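Local coordinates for S-adenosylmethionine-dependent methyltransferase (Clostridium acetobutylicum, PDB 1Y8C), which probably transfers a methyl group from S-adenosylmethionine to an acceptor, at residues H8-L13 with M179-F184; V137-I142 with D224-K229. All coordinates share one frame; numbering follows the deposited sequence.

Contact 1. Residues H8-L13 with M179-F184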
loop_
_atom_site.group_PDB
_atom_site.type_symbol
_atom_site.label_atom_id
_atom_site.label_comp_id
_atom_site.label_asym_id
_atom_site.label_seq_id
_atom_site.Cartn_x
_atom_site.Cartn_y
_atom_site.Cartn_z
ATOM N N HIS A 8 -3.721 3.390 12.581
ATOM C CA HIS A 8 -3.634 2.047 13.147
ATOM C C HIS A 8 -5.041 1.491 13.273
ATOM O O HIS A 8 -5.309 0.353 12.887
ATOM C CB HIS A 8 -2.960 2.076 14.523
ATOM C CG HIS A 8 -1.499 2.402 14.474
ATOM N ND1 HIS A 8 -0.578 1.602 13.831
ATOM C CD2 HIS A 8 -0.796 3.442 14.983
ATOM C CE1 HIS A 8 0.625 2.133 13.946
ATOM N NE2 HIS A 8 0.520 3.252 14.641
ATOM N N ILE A 9 -5.942 2.305 13.810
ATOM C CA ILE A 9 -7.321 1.884 13.972
ATOM C C ILE A 9 -7.878 1.413 12.631
ATOM O O ILE A 9 -8.465 0.337 12.538
ATOM C CB ILE A 9 -8.196 3.038 14.509
ATOM C CG1 ILE A 9 -7.679 3.477 15.884
ATOM C CG2 ILE A 9 -9.655 2.589 14.591
ATOM C CD1 ILE A 9 -8.358 4.710 16.443
ATOM N N TYR A 10 -7.672 2.221 11.597
ATOM C CA TYR A 10 -8.157 1.916 10.254
ATOM C C TYR A 10 -7.631 0.579 9.757
ATOM O O TYR A 10 -8.399 -0.287 9.331
ATOM C CB TYR A 10 -7.730 3.023 9.276
ATOM C CG TYR A 10 -8.432 2.982 7.930
ATOM C CD1 TYR A 10 -9.610 3.691 7.714
ATOM C CD2 TYR A 10 -7.925 2.216 6.881
ATOM C CE1 TYR A 10 -10.270 3.644 6.489
ATOM C CE2 TYR A 10 -8.579 2.153 5.654
ATOM C CZ TYR A 10 -9.751 2.871 5.465
ATOM O OH TYR A 10 -10.397 2.806 4.248
ATOM N N ASP A 11 -6.314 0.423 9.798
ATOM C CA ASP A 11 -5.679 -0.807 9.338
ATOM C C ASP A 11 -6.096 -2.038 10.125
ATOM O O ASP A 11 -6.132 -3.143 9.581
ATOM C CB ASP A 11 -4.156 -0.675 9.392
ATOM C CG ASP A 11 -3.600 0.101 8.223
ATOM O OD1 ASP A 11 -4.287 0.156 7.169
ATOM O OD2 ASP A 11 -2.472 0.636 8.349
ATOM N N LYS A 12 -6.400 -1.852 11.405
ATOM C CA LYS A 12 -6.809 -2.967 12.254
ATOM C C LYS A 12 -8.288 -3.329 12.097
ATOM O O LYS A 12 -8.653 -4.495 12.199
ATOM C CB LYS A 12 -6.521 -2.651 13.725
ATOM C CG LYS A 12 -7.138 -3.647 14.700
ATOM C CD LYS A 12 -6.988 -3.187 16.150
ATOM C CE LYS A 12 -7.714 -4.127 17.129
ATOM N NZ LYS A 12 -7.149 -5.528 17.132
ATOM N N LEU A 13 -9.133 -2.339 11.841
ATOM C CA LEU A 13 -10.549 -2.610 11.709
ATOM C C LEU A 13 -11.036 -2.743 10.268
ATOM O O LEU A 13 -11.754 -3.691 9.936
ATOM C CB LEU A 13 -11.354 -1.536 12.446
ATOM C CG LEU A 13 -11.011 -1.337 13.931
ATOM C CD1 LEU A 13 -11.879 -0.229 14.510
ATOM C CD2 LEU A 13 -11.217 -2.627 14.709
HETATM N N MSE A 179 -16.339 3.269 -1.041
HETATM C CA MSE A 179 -16.471 3.058 0.383
HETATM C C MSE A 179 -16.697 4.363 1.113
HETATM O O MSE A 179 -15.940 5.316 0.953
HETATM C CB MSE A 179 -15.207 2.400 0.921
HETATM C CG MSE A 179 -14.715 1.216 0.105
HETATM SE SE MSE A 179 -13.027 0.535 0.782
HETATM C CE MSE A 179 -11.863 1.014 -0.687
ATOM N N TYR A 180 -17.742 4.404 1.920
ATOM C CA TYR A 180 -18.036 5.597 2.688
ATOM C C TYR A 180 -17.979 5.171 4.143
ATOM O O TYR A 180 -18.722 4.284 4.569
ATOM C CB TYR A 180 -19.421 6.125 2.323
ATOM C CG TYR A 180 -19.617 6.344 0.836
ATOM C CD1 TYR A 180 -19.731 5.260 -0.038
ATOM C CD2 TYR A 180 -19.690 7.631 0.302
ATOM C CE1 TYR A 180 -19.918 5.452 -1.406
ATOM C CE2 TYR A 180 -19.878 7.834 -1.067
ATOM C CZ TYR A 180 -19.994 6.740 -1.914
ATOM O OH TYR A 180 -20.218 6.921 -3.266
ATOM N N ILE A 181 -17.090 5.783 4.913
ATOM C CA ILE A 181 -16.965 5.390 6.305
ATOM C C ILE A 181 -16.891 6.542 7.279
ATOM O O ILE A 181 -16.025 7.401 7.170
ATOM C CB ILE A 181 -15.710 4.536 6.544
ATOM C CG1 ILE A 181 -15.603 3.417 5.500
ATOM C CG2 ILE A 181 -15.765 3.959 7.932
ATOM C CD1 ILE A 181 -14.383 2.530 5.691
ATOM N N SER A 182 -17.799 6.529 8.245
ATOM C CA SER A 182 -17.851 7.539 9.285
ATOM C C SER A 182 -17.348 6.921 10.591
ATOM O O SER A 182 -17.932 5.956 11.107
ATOM C CB SER A 182 -19.284 8.028 9.489
ATOM O OG SER A 182 -19.758 8.722 8.337
ATOM N N PHE A 183 -16.256 7.474 11.103
ATOM C CA PHE A 183 -15.670 7.021 12.351
ATOM C C PHE A 183 -16.000 7.997 13.444
ATOM O O PHE A 183 -16.186 9.177 13.198
ATOM C CB PHE A 183 -14.141 6.944 12.266
ATOM C CG PHE A 183 -13.631 5.743 11.551
ATOM C CD1 PHE A 183 -13.349 5.796 10.189
ATOM C CD2 PHE A 183 -13.469 4.543 12.233
ATOM C CE1 PHE A 183 -12.909 4.668 9.513
ATOM C CE2 PHE A 183 -13.033 3.411 11.574
ATOM C CZ PHE A 183 -12.751 3.468 10.203
ATOM N N PHE A 184 -16.071 7.481 14.657
ATOM C CA PHE A 184 -16.313 8.286 15.838
ATOM C C PHE A 184 -15.351 7.685 16.837
ATOM O O PHE A 184 -15.512 6.539 17.238
ATOM C CB PHE A 184 -17.747 8.125 16.324
ATOM C CG PHE A 184 -18.720 9.011 15.623
ATOM C CD1 PHE A 184 -19.534 8.515 14.612
ATOM C CD2 PHE A 184 -18.810 10.362 15.961
ATOM C CE1 PHE A 184 -20.425 9.354 13.945
ATOM C CE2 PHE A 184 -19.696 11.209 15.303
ATOM C CZ PHE A 184 -20.505 10.710 14.292
#

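Contact 2. Residues V137-I142 with D224-K229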
loop_
_atom_site.group_PDB
_atom_site.type_symbol
_atom_site.label_atom_id
_atom_site.label_comp_id
_atom_site.label_asym_id
_atom_site.label_seq_id
_atom_site.Cartn_x
_atom_site.Cartn_y
_atom_site.Cartn_z
ATOM N N VAL A 137 14.223 -4.834 -7.142
ATOM C CA VAL A 137 12.926 -5.480 -6.981
ATOM C C VAL A 137 11.818 -4.500 -6.620
ATOM O O VAL A 137 12.050 -3.525 -5.905
ATOM C CB VAL A 137 12.998 -6.587 -5.895
ATOM C CG1 VAL A 137 11.635 -7.229 -5.702
ATOM C CG2 VAL A 137 14.006 -7.644 -6.301
ATOM N N PHE A 138 10.617 -4.760 -7.141
ATOM C CA PHE A 138 9.445 -3.927 -6.871
ATOM C C PHE A 138 8.340 -4.804 -6.279
ATOM O O PHE A 138 7.874 -5.751 -6.919
ATOM C CB PHE A 138 8.949 -3.249 -8.159
ATOM C CG PHE A 138 7.605 -2.558 -8.011
ATOM C CD1 PHE A 138 7.273 -1.885 -6.828
ATOM C CD2 PHE A 138 6.687 -2.555 -9.068
ATOM C CE1 PHE A 138 6.044 -1.221 -6.685
ATOM C CE2 PHE A 138 5.455 -1.898 -8.945
ATOM C CZ PHE A 138 5.132 -1.222 -7.744
ATOM N N ILE A 139 7.931 -4.478 -5.057
ATOM C CA ILE A 139 6.903 -5.233 -4.347
ATOM C C ILE A 139 5.666 -4.383 -4.032
ATOM O O ILE A 139 5.773 -3.306 -3.445
ATOM C CB ILE A 139 7.491 -5.817 -3.031
ATOM C CG1 ILE A 139 8.664 -6.736 -3.368
ATOM C CG2 ILE A 139 6.437 -6.577 -2.268
ATOM C CD1 ILE A 139 9.345 -7.360 -2.166
ATOM N N PHE A 140 4.494 -4.868 -4.429
ATOM C CA PHE A 140 3.249 -4.150 -4.176
ATOM C C PHE A 140 2.098 -5.135 -4.035
ATOM O O PHE A 140 2.180 -6.263 -4.519
ATOM C CB PHE A 140 2.949 -3.184 -5.324
ATOM C CG PHE A 140 2.518 -3.863 -6.601
ATOM C CD1 PHE A 140 1.171 -3.979 -6.925
ATOM C CD2 PHE A 140 3.460 -4.370 -7.492
ATOM C CE1 PHE A 140 0.772 -4.585 -8.120
ATOM C CE2 PHE A 140 3.061 -4.982 -8.698
ATOM C CZ PHE A 140 1.720 -5.087 -9.010
ATOM N N ASP A 141 1.023 -4.721 -3.371
ATOM C CA ASP A 141 -0.119 -5.607 -3.226
ATOM C C ASP A 141 -1.386 -4.923 -3.661
ATOM O O ASP A 141 -1.438 -3.702 -3.780
ATOM C CB ASP A 141 -0.279 -6.071 -1.780
ATOM C CG ASP A 141 -0.699 -4.953 -0.850
ATOM O OD1 ASP A 141 -1.859 -4.488 -0.942
ATOM O OD2 ASP A 141 0.136 -4.537 -0.023
ATOM N N ILE A 142 -2.412 -5.725 -3.898
ATOM C CA ILE A 142 -3.701 -5.196 -4.294
ATOM C C ILE A 142 -4.790 -6.031 -3.654
ATOM O O ILE A 142 -4.554 -7.164 -3.226
ATOM C CB ILE A 142 -3.903 -5.261 -5.815
ATOM C CG1 ILE A 142 -4.031 -6.724 -6.262
ATOM C CG2 ILE A 142 -2.747 -4.560 -6.521
ATOM C CD1 ILE A 142 -4.426 -6.892 -7.718
ATOM N N ASP A 224 0.011 -15.131 -2.024
ATOM C CA ASP A 224 -1.150 -14.744 -1.239
ATOM C C ASP A 224 -0.753 -13.956 -0.001
ATOM O O ASP A 224 -0.060 -14.455 0.880
ATOM C CB ASP A 224 -1.934 -15.984 -0.809
ATOM C CG ASP A 224 -3.270 -15.640 -0.173
ATOM O OD1 ASP A 224 -3.313 -14.785 0.745
ATOM O OD2 ASP A 224 -4.288 -16.246 -0.583
ATOM N N CYS A 225 -1.212 -12.715 0.048
ATOM C CA CYS A 225 -0.961 -11.824 1.160
ATOM C C CYS A 225 0.350 -12.015 1.922
ATOM O O CYS A 225 0.360 -12.523 3.042
ATOM C CB CYS A 225 -2.126 -11.908 2.130
ATOM S SG CYS A 225 -2.125 -10.615 3.371
ATOM N N TYR A 226 1.442 -11.578 1.300
ATOM C CA TYR A 226 2.794 -11.631 1.863
ATOM C C TYR A 226 3.217 -12.942 2.544
ATOM O O TYR A 226 3.545 -12.976 3.727
ATOM C CB TYR A 226 2.990 -10.448 2.828
ATOM C CG TYR A 226 2.850 -9.092 2.164
ATOM C CD1 TYR A 226 1.588 -8.534 1.924
ATOM C CD2 TYR A 226 3.975 -8.391 1.722
ATOM C CE1 TYR A 226 1.451 -7.314 1.257
ATOM C CE2 TYR A 226 3.850 -7.176 1.049
ATOM C CZ TYR A 226 2.593 -6.641 0.814
ATOM O OH TYR A 226 2.484 -5.458 0.105
ATOM N N SER A 227 3.235 -14.017 1.770
ATOM C CA SER A 227 3.634 -15.312 2.279
ATOM C C SER A 227 3.909 -16.190 1.074
ATOM O O SER A 227 3.584 -15.826 -0.057
ATOM C CB SER A 227 2.516 -15.929 3.124
ATOM O OG SER A 227 1.445 -16.377 2.303
ATOM N N ASN A 228 4.503 -17.351 1.318
ATOM C CA ASN A 228 4.814 -18.276 0.240
ATOM C C ASN A 228 3.564 -18.915 -0.345
ATOM O O ASN A 228 3.611 -19.452 -1.444
ATOM C CB ASN A 228 5.740 -19.373 0.748
ATOM C CG ASN A 228 7.119 -18.854 1.101
ATOM O OD1 ASN A 228 7.817 -19.443 1.931
ATOM N ND2 ASN A 228 7.528 -17.761 0.460
ATOM N N LYS A 229 2.451 -18.867 0.379
ATOM C CA LYS A 229 1.225 -19.473 -0.127
ATOM C C LYS A 229 0.893 -18.962 -1.520
ATOM O O LYS A 229 1.114 -17.791 -1.838
ATOM C CB LYS A 229 0.044 -19.194 0.802
ATOM C CG LYS A 229 0.188 -19.738 2.220
ATOM C CD LYS A 229 -1.082 -19.455 3.038
ATOM C CE LYS A 229 -1.273 -17.957 3.306
ATOM N NZ LYS A 229 -2.626 -17.629 3.850
#

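Contact 1. Residues H8-L13 with M179-F184
Tyr10, on helix 3-15, reaches across to Phe183 and Ile181 on strand 176-186, where the N-terminal helix packs on one face of a four-stranded antiparallel sheet. The CB bond of Tyr10 runs across the gap rather than into it; chi1 of -167°, which sets CG beside the carbonyl carbon, swings the ring's far end to the strand. Tyr10 CB and Tyr10 CG stand back, at 5.1 Å and 4.9 Å from Phe183 CZ. Contact begins at the next atom: Tyr10 CD1 lies 3.9 Å from Phe183 CE1, and Tyr10 CE1 is little farther from the same carbon, at 4.1 Å. The side chains cross at about a right angle. Tyr10 CE1 also passes 4.3 Å from Ile181 CD1, so the delta methyl of the isoleucine borders the outer half of the tyrosine ring. Phe183 has further aromatic neighbours, meeting Phe6 edge-to-face and lying against Tyr166 of the adjacent strand. No hydrogen bond joins the two segments; the close contacts are carbon to carbon, apart from that of the phenol oxygen. That oxygen, Tyr10 OH, comes to 4.2 Å from Ile181 CD1 and is satisfied by a hydrogen bond with His198 ND1 on the next strand.

Contact 2. Residues V137-I142 with D224-K229
Tyr226 projects from the loop after strand 217-224 to the inner strand 136-143, where its phenol donates a hydrogen bond to Asp141, with Tyr226 OH 2.5 Å from Asp141 OD2. The bond uses the anti lone pair of OD2, on the side away from OD1, and the acceptor sits at the edge of the ring, in its plane. Carboxylate and ring are turned 76° from each other, so the groups cross rather than stack. Asp141 chi1 (69°), placing CG between backbone N and carbonyl carbon, brings the carboxylate to the phenol; Asp141 CB lies 3.7 Å from Tyr226 CE1. On the ring's other long side, Tyr226 CE2 meets Ile139 CG2 at 4.2 Å. Trp23 of helix 20-32 stacks on Tyr226, while Asp141 OD1 takes a salt bridge from Arg237 and a hydrogen bond from Asp110 N. This buried part is tight; the rest of the loop turns toward solvent. There Ser227 OG donates to Asp224 O at 2.8 Å, in the carbonyl plane, and accepts a weak bond from Lys229 N. Asp224 N is tied to Lys229 O at 2.9 Å, closing the turn, whereas the side chains of Asn228 and Lys229 are exposed and do not touch the strand. The setting is that of a Rossmann-like class I methyltransferase, with sheet order 3-2-1-4-5-7-6: a residue of the connection between the last two strands reaches back over the antiparallel strand 237-244 to the carboxyl end of strand 136-143.

Overall arrangement
From the N terminus the chain meets 8-13, then 137-142, 179-184 and 224-229, so the contacts cross. Contact 1 closes a loop of 165 residues, which takes in the parallel strands of the Rossmann-like sheet before the chain reaches the separate antiparallel sheet. Contact 2 closes an 81-residue loop containing that whole four-stranded sheet, bringing the chain back to the seven-stranded one. Contact 1 thus ties the N-terminal helix to the added sheet, and contact 2 ties the late strand connection to the central sheet. Their centres lie 23 Å apart, their nearest atoms about 10 Å; Leu109 borders both, with Asp11 packed on it and its backbone N weakly hydrogen-bonded to Asp141 OD2.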